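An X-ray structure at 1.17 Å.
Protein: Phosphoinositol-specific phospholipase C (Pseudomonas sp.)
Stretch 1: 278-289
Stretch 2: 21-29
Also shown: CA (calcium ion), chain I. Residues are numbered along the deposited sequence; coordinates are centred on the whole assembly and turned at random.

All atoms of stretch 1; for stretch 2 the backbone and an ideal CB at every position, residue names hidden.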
ATOM      1  N   ASN A 278      -2.518  -9.081  -7.261  1.00  7.02           N
ATOM      2  CA  ASN A 278      -3.434  -7.939  -7.122  1.00  7.30           C
ATOM      3  C   ASN A 278      -2.850  -6.627  -7.596  1.00  7.27           C
ATOM      4  O   ASN A 278      -3.559  -5.861  -8.262  1.00  8.68           O
ATOM      5  CB  ASN A 278      -3.885  -7.750  -5.681  1.00  7.04           C
ATOM      6  CG  ASN A 278      -4.779  -8.857  -5.179  1.00  7.09           C
ATOM      7  OD1 ASN A 278      -4.365  -9.694  -4.362  1.00  7.56           O
ATOM      8  ND2 ASN A 278      -6.029  -8.851  -5.613  1.00  7.84           N
ATOM      9  N   LEU A 279      -1.618  -6.340  -7.197  1.00  6.85           N
ATOM     10  CA  LEU A 279      -1.006  -5.039  -7.487  1.00  6.80           C
ATOM     11  C   LEU A 279       0.314  -5.279  -8.217  1.00  7.08           C
ATOM     12  O   LEU A 279       1.276  -5.762  -7.610  1.00  7.66           O
ATOM     13  CB  LEU A 279      -0.777  -4.257  -6.188  1.00  6.73           C
ATOM     14  CG  LEU A 279      -1.963  -4.098  -5.263  1.00  7.24           C
ATOM     15  CD1 LEU A 279      -1.551  -3.417  -3.962  1.00  7.33           C
ATOM     16  CD2 LEU A 279      -3.159  -3.377  -5.880  1.00  8.06           C
ATOM     17  N   SER A 280       0.350  -4.971  -9.507  1.00  6.90           N
ATOM     18  CA  SER A 280       1.543  -5.157 -10.313  1.00  7.41           C
ATOM     19  C   SER A 280       2.204  -3.813 -10.510  1.00  7.33           C
ATOM     20  O   SER A 280       1.652  -2.945 -11.195  1.00  7.81           O
ATOM     21  CB  SER A 280       1.187  -5.738 -11.685  1.00  7.96           C
ATOM     22  OG  SER A 280       0.736  -7.068 -11.569  1.00 10.40           O
ATOM     23  N   ALA A 281       3.372  -3.624  -9.878  1.00  7.33           N
ATOM     24  CA  ALA A 281       4.016  -2.312  -9.867  1.00  7.53           C
ATOM     25  C   ALA A 281       4.890  -2.117 -11.091  1.00  7.48           C
ATOM     26  O   ALA A 281       5.784  -2.922 -11.340  1.00  8.94           O
ATOM     27  CB  ALA A 281       4.836  -2.169  -8.615  1.00  9.06           C
ATOM     28  N   TYR A 282       4.646  -1.028 -11.809  1.00  7.53           N
ATOM     29  CA  TYR A 282       5.401  -0.668 -13.005  1.00  7.52           C
ATOM     30  C   TYR A 282       5.918   0.754 -12.919  1.00  8.12           C
ATOM     31  O   TYR A 282       5.171   1.679 -12.587  1.00  8.33           O
ATOM     32  CB  TYR A 282       4.532  -0.732 -14.244  1.00  7.98           C
ATOM     33  CG  TYR A 282       4.068  -2.095 -14.632  1.00  8.38           C
ATOM     34  CD1 TYR A 282       2.871  -2.598 -14.149  1.00  8.67           C
ATOM     35  CD2 TYR A 282       4.777  -2.877 -15.546  1.00  9.25           C
ATOM     36  CE1 TYR A 282       2.406  -3.837 -14.535  1.00  9.21           C
ATOM     37  CE2 TYR A 282       4.314  -4.127 -15.944  1.00 10.83           C
ATOM     38  CZ  TYR A 282       3.138  -4.591 -15.429  1.00  9.88           C
ATOM     39  OH  TYR A 282       2.639  -5.792 -15.830  1.00 11.10           O
ATOM     40  N   TYR A 283       7.177   0.948 -13.301  1.00  8.08           N
ATOM     41  CA  TYR A 283       7.691   2.307 -13.474  1.00  8.53           C
ATOM     42  C   TYR A 283       6.840   3.080 -14.494  1.00  8.88           C
ATOM     43  O   TYR A 283       6.438   4.221 -14.252  1.00  9.70           O
ATOM     44  CB  TYR A 283       9.136   2.271 -13.919  1.00  9.54           C
ATOM     45  CG  TYR A 283      10.056   1.667 -12.905  1.00  9.97           C
ATOM     46  CD1 TYR A 283      10.287   2.306 -11.680  1.00 10.54           C
ATOM     47  CD2 TYR A 283      10.754   0.480 -13.150  1.00 10.37           C
ATOM     48  CE1 TYR A 283      11.164   1.781 -10.743  1.00 11.81           C
ATOM     49  CE2 TYR A 283      11.614  -0.071 -12.218  1.00 11.84           C
ATOM     50  CZ  TYR A 283      11.831   0.595 -11.019  1.00 12.16           C
ATOM     51  OH  TYR A 283      12.719   0.101 -10.096  1.00 15.35           O
ATOM     52  N   ARG A 284       6.608   2.441 -15.637  1.00  8.74           N
ATOM     53  CA  ARG A 284       5.862   3.021 -16.793  1.00  9.27           C
ATOM     54  C   ARG A 284       4.414   2.511 -16.710  1.00  9.21           C
ATOM     55  O   ARG A 284       3.952   1.714 -17.522  1.00 10.84           O
ATOM     56  CB  ARG A 284       6.526   2.659 -18.109  1.00 10.82           C
ATOM     57  CG  ARG A 284       8.004   3.069 -18.176  1.00 13.53           C
ATOM     58  CD  ARG A 284       8.754   2.543 -19.400  1.00 16.06           C
ATOM     59  NE  ARG A 284       8.202   2.992 -20.642  1.00 16.68           N
ATOM     60  CZ  ARG A 284       8.542   2.489 -21.819  1.00 16.97           C
ATOM     61  NH1 ARG A 284       9.414   1.434 -21.952  1.00 12.66           N
ATOM     62  NH2 ARG A 284       7.984   2.998 -22.917  1.00 17.76           N
ATOM     63  N   PHE A 285       3.711   2.966 -15.682  1.00  8.86           N
ATOM     64  CA  PHE A 285       2.377   2.441 -15.397  1.00  9.45           C
ATOM     65  C   PHE A 285       1.334   2.760 -16.486  1.00  9.34           C
ATOM     66  O   PHE A 285       0.492   1.911 -16.781  1.00 10.06           O
ATOM     67  CB  PHE A 285       1.876   2.924 -14.021  1.00  8.82           C
ATOM     68  CG  PHE A 285       1.995   4.412 -13.825  1.00  9.05           C
ATOM     69  CD1 PHE A 285       1.003   5.269 -14.264  1.00 10.00           C
ATOM     70  CD2 PHE A 285       3.140   4.945 -13.254  1.00  9.38           C
ATOM     71  CE1 PHE A 285       1.163   6.637 -14.128  1.00 11.33           C
ATOM     72  CE2 PHE A 285       3.302   6.305 -13.162  1.00  9.77           C
ATOM     73  CZ  PHE A 285       2.309   7.146 -13.596  1.00 10.19           C
ATOM     74  N   ALA A 286       1.426   3.926 -17.099  1.00  9.66           N
ATOM     75  CA  ALA A 286       0.399   4.319 -18.089  1.00 11.00           C
ATOM     76  C   ALA A 286       0.458   3.442 -19.319  1.00 11.22           C
ATOM     77  O   ALA A 286      -0.564   3.204 -19.971  1.00 13.57           O
ATOM     78  CB  ALA A 286       0.522   5.777 -18.467  1.00 11.75           C
ATOM     79  N   ALA A 287       1.645   2.916 -19.624  1.00 10.79           N
ATOM     80  CA  ALA A 287       1.862   2.067 -20.796  1.00 12.44           C
ATOM     81  C   ALA A 287       1.262   0.667 -20.642  1.00 12.07           C
ATOM     82  O   ALA A 287       1.231  -0.075 -21.618  1.00 14.89           O
ATOM     83  CB  ALA A 287       3.352   1.946 -21.085  1.00 13.52           C
ATOM     84  N   GLN A 288       0.820   0.299 -19.452  1.00 10.50           N
ATOM     85  CA  GLN A 288       0.294  -1.034 -19.213  1.00 10.97           C
ATOM     86  C   GLN A 288      -1.221  -1.039 -19.267  1.00 12.08           C
ATOM     87  O   GLN A 288      -1.876  -0.105 -18.794  1.00 13.71           O
ATOM     88  CB  GLN A 288       0.705  -1.555 -17.821  1.00 10.99           C
ATOM     89  CG  GLN A 288       2.151  -1.294 -17.477  1.00 11.92           C
ATOM     90  CD  GLN A 288       3.140  -1.801 -18.468  1.00 14.21           C
ATOM     91  OE1 GLN A 288       3.010  -2.874 -19.014  1.00 14.85           O
ATOM     92  NE2 GLN A 288       4.199  -1.027 -18.680  1.00 17.99           N
ATOM     93  N   SER A 289      -1.777  -2.122 -19.812  1.00 11.31           N
ATOM     94  CA  SER A 289      -3.207  -2.331 -19.840  1.00 11.88           C
ATOM     95  C   SER A 289      -3.474  -3.727 -20.339  1.00 11.70           C
ATOM     96  O   SER A 289      -2.596  -4.363 -20.915  1.00 13.68           O
ATOM     97  CB  SER A 289      -3.923  -1.331 -20.760  1.00 14.93           C
ATOM     98  OG  SER A 289      -3.533  -1.485 -22.117  1.00 19.06           O
ATOM     99  N   UNK A  21      -7.482  -7.190  -9.917  1.00  8.85           N
ATOM    100  CA  UNK A  21      -6.112  -6.959 -10.375  1.00  8.56           C
ATOM    101  C   UNK A  21      -5.965  -5.506 -10.823  1.00  8.65           C
ATOM    102  O   UNK A  21      -6.843  -4.950 -11.505  1.00  9.57           O
ATOM    103  CB  UNK A  21      -5.747  -7.915 -11.513  1.00  8.56           C
ATOM    104  N   UNK A  22      -4.816  -4.935 -10.509  1.00  8.33           N
ATOM    105  CA  UNK A  22      -4.502  -3.557 -10.828  1.00  8.09           C
ATOM    106  C   UNK A  22      -3.098  -3.409 -11.358  1.00  7.63           C
ATOM    107  O   UNK A  22      -2.143  -4.039 -10.858  1.00  8.20           O
ATOM    108  CB  UNK A  22      -4.689  -2.671  -9.595  1.00  8.09           C
ATOM    109  N   UNK A  23      -2.932  -2.452 -12.248  1.00  7.98           N
ATOM    110  CA  UNK A  23      -1.634  -1.824 -12.513  1.00  7.90           C
ATOM    111  C   UNK A  23      -1.394  -0.807 -11.395  1.00  7.83           C
ATOM    112  O   UNK A  23      -2.246   0.047 -11.126  1.00  8.66           O
ATOM    113  CB  UNK A  23      -1.594  -1.162 -13.892  1.00  7.90           C
ATOM    114  N   UNK A  24      -0.233  -0.918 -10.767  1.00  7.76           N
ATOM    115  CA  UNK A  24       0.220   0.006  -9.732  1.00  7.66           C
ATOM    116  C   UNK A  24       1.448   0.725 -10.249  1.00  7.53           C
ATOM    117  O   UNK A  24       2.163   0.248 -11.131  1.00  8.19           O
ATOM    118  CB  UNK A  24       0.519  -0.721  -8.419  1.00  7.66           C
ATOM    119  N   UNK A  25       1.742   1.889  -9.669  1.00  8.24           N
ATOM    120  CA  UNK A  25       2.994   2.537  -9.991  1.00  8.79           C
ATOM    121  C   UNK A  25       4.141   1.892  -9.219  1.00  9.42           C
ATOM    122  O   UNK A  25       3.922   1.203  -8.269  1.00 14.50           O
ATOM    123  CB  UNK A  25       2.914   4.034  -9.687  1.00  8.79           C
ATOM    124  N   UNK A  26       5.363   2.179  -9.640  1.00  7.76           N
ATOM    125  CA  UNK A  26       6.548   1.880  -8.870  1.00  7.52           C
ATOM    126  C   UNK A  26       7.301   3.203  -8.662  1.00  7.16           C
ATOM    127  O   UNK A  26       7.781   3.802  -9.632  1.00  8.64           O
ATOM    128  CB  UNK A  26       7.417   0.833  -9.569  1.00  7.52           C
ATOM    129  N   UNK A  27       7.349   3.689  -7.426  1.00  7.64           N
ATOM    130  CA  UNK A  27       8.092   4.908  -7.107  1.00  7.80           C
ATOM    131  C   UNK A  27       7.616   6.125  -7.893  1.00  8.53           C
ATOM    132  O   UNK A  27       8.416   7.008  -8.258  1.00  9.25           O
ATOM    133  CB  UNK A  27       9.583   4.687  -7.371  1.00  7.80           C
ATOM    134  N   UNK A  28       6.301   6.249  -8.099  1.00  8.32           N
ATOM    135  CA  UNK A  28       5.788   7.344  -8.931  1.00  9.08           C
ATOM    136  C   UNK A  28       5.822   8.736  -8.352  1.00  9.25           C
ATOM    137  O   UNK A  28       5.412   9.680  -9.020  1.00 11.52           O
ATOM    138  CB  UNK A  28       4.336   7.036  -9.304  1.00  9.08           C
ATOM    139  N   UNK A  29       6.319   8.858  -7.128  1.00  8.86           N
ATOM    140  CA  UNK A  29       6.685  10.158  -6.568  1.00  8.90           C
ATOM    141  C   UNK A  29       7.937  10.767  -7.208  1.00  9.78           C
ATOM    142  O   UNK A  29       8.218  11.955  -7.024  1.00 10.43           O
ATOM    143  CB  UNK A  29       6.903  10.020  -5.060  1.00  8.90           C
TER
HETATM  144 CA    CA I1303       9.822   2.170  -3.199  0.80 12.02          CA

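The backbone sets the first rule. Positions 21 to 25 run parallel to strand 279-282, and their amides alternate with those of stretch 1 in a ladder that is indifferent to side chain: N of 22 to Asn278 O (2.7 Å), Ser280 N to O of 22 (3.0 Å), N of 24 to Ser280 O (2.8 Å), Tyr282 N to O of 24 (2.9 Å). A weak bond from N of 26 to Tyr282 O (3.0 Å) ends it. Side chains are then chosen by what each face offers.

Position 21 turns its CB away from stretch 1, so the contact asks little of it. It is Ala21, whose CA comes 3.5 Å from Asn278 O in a CA-H...O contact.

Position 22 shares a face with Leu279, and its ideal CB lies 4.1 Å from Leu279 CD2. An extended chain, aliphatic or with a polar end, could run past that methyl. Gln22 does so: its NE2 passes 3.6 Å from Leu279 CD2, while its OE1 is hydrogen-bonded elsewhere in the structure.

Position 23 lies on the face of Ser280, with Gln288 CB and Tyr282 CD1 both near its ideal CB, at 4.6 and 4.7 Å. The phi/psi of -79/128 are ordinary strand values, and Val, Ile or Leu would suit. Val23 sets CG1 3.9 Å from Tyr282 CD1 and 4.0 Å from Phe285 CB, and both its methyls pack on Gln288 CB, CG2 at 3.9 Å and CG1 at 4.0 Å.

At 24 the CB points to the face of Leu279 and Ala281, 3.7 Å from Ser280 O and 4.1 Å from Ala281 CA. A small side chain fits these close neighbours, though others are not excluded. Ala24 sets its CB 4.4 Å from Leu279 CB.

Position 25 heads away overall, yet its ideal CB touches Phe285 CD2 at 3.7 Å. An apolar residue or a cysteine would suit the ring. Cys25 places its CB there and turns its SG to a disulfide with the residue at 28.

Position 26 points toward stretch 1, its ideal CB 3.7 Å from Tyr283 N, with the Tyr283 ring close by. A flat side chain, aromatic or imidazole, could lie along that ring. His26, with chi1 in t, forms an offset stack with Tyr283, centroids 4.3 Å apart and planes at 10°. A water joins its ND1 (2.8 Å) to Ala281 O (2.8 Å).

Position 27 has phi/psi of 59/39, a left-handed conformation that favours Gly, Asn or Asp; its CB points sideways, with the calcium ion 4.9 Å from the ideal CB but well off the line of the CA-to-CB bond. Asn27 is deposited, with OD1 modelled as a calcium ligand.

Position 28 again faces stretch 1, its ideal CB 4.1 Å from Phe285 CE2, which invites a small apolar group or a cysteine. Cys28 brings CB to 3.9 Å from Phe285 CE2, and its SG lies 2.2 Å from Cys25 SG, closing the disulfide beside the ring.

Position 29 is out of reach, so stretch 1 dictates nothing; it is Tyr29, hydrogen-bonded through OH elsewhere in the structure.

Stretch 2, residues 21-29: AQVACHNCY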
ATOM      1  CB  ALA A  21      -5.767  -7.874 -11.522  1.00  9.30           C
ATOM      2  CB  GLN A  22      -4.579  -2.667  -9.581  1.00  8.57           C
ATOM      3  CG  GLN A  22      -5.877  -2.712  -8.828  1.00  8.75           C
ATOM      4  CD  GLN A  22      -5.909  -1.645  -7.751  1.00  8.60           C
ATOM      5  OE1 GLN A  22      -5.523  -0.476  -7.980  1.00  9.98           O
ATOM      6  NE2 GLN A  22      -6.392  -2.010  -6.585  1.00  9.22           N
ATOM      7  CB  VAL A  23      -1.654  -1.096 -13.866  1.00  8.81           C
ATOM      8  CG1 VAL A  23      -0.343  -0.394 -14.141  1.00  9.25           C
ATOM      9  CG2 VAL A  23      -1.977  -2.081 -14.995  1.00  8.84           C
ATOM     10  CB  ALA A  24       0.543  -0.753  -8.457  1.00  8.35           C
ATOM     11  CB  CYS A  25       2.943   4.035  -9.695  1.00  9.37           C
ATOM     12  SG  CYS A  25       3.414   4.486  -8.031  1.00 11.24           S
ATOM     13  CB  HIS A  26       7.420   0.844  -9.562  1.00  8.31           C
ATOM     14  CG  HIS A  26       8.544   0.328  -8.713  1.00  8.91           C
ATOM     15  ND1 HIS A  26       9.304  -0.732  -9.118  1.00  9.72           N
ATOM     16  CD2 HIS A  26       9.027   0.691  -7.500  1.00 11.85           C
ATOM     17  CE1 HIS A  26      10.228  -0.980  -8.203  1.00 10.97           C
ATOM     18  NE2 HIS A  26      10.087  -0.128  -7.220  1.00 13.48           N
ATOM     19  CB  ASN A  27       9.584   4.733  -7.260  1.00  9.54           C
ATOM     20  CG  ASN A  27      10.191   3.849  -6.188  1.00 11.12           C
ATOM     21  OD1 ASN A  27       9.530   3.381  -5.263  1.00  9.71           O
ATOM     22  ND2 ASN A  27      11.412   3.554  -6.373  1.00 16.65           N
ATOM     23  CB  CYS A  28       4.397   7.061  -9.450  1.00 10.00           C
ATOM     24  SG  CYS A  28       3.178   6.691  -8.194  1.00 12.14           S
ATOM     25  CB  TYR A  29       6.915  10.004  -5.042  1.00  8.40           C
ATOM     26  CG  TYR A  29       8.157   9.228  -4.713  1.00  8.96           C
ATOM     27  CD1 TYR A  29       9.394   9.859  -4.691  1.00  9.23           C
ATOM     28  CD2 TYR A  29       8.140   7.853  -4.545  1.00  8.10           C
ATOM     29  CE1 TYR A  29      10.555   9.131  -4.498  1.00  9.72           C
ATOM     30  CE2 TYR A  29       9.295   7.133  -4.360  1.00  8.90           C
ATOM     31  CZ  TYR A  29      10.511   7.791  -4.353  1.00  9.22           C
ATOM     32  OH  TYR A  29      11.693   7.090  -4.225  1.00 10.88           O
TER
HETATM   33  O   HOH W   1      -1.933  -6.940 -11.170  1.00 10.25           O
HETATM   34  O   HOH W   2       8.503  -2.517 -11.064  1.00  9.54           O
HETATM   35  O   HOH W   3       6.024   4.889 -11.473  1.00  9.67           O
HETATM   36  O   HOH W   4      10.500   0.181  -4.365  1.00 23.49           O
HETATM   37  O   HOH W   5      12.226   2.287  -3.440  1.00 14.45           O
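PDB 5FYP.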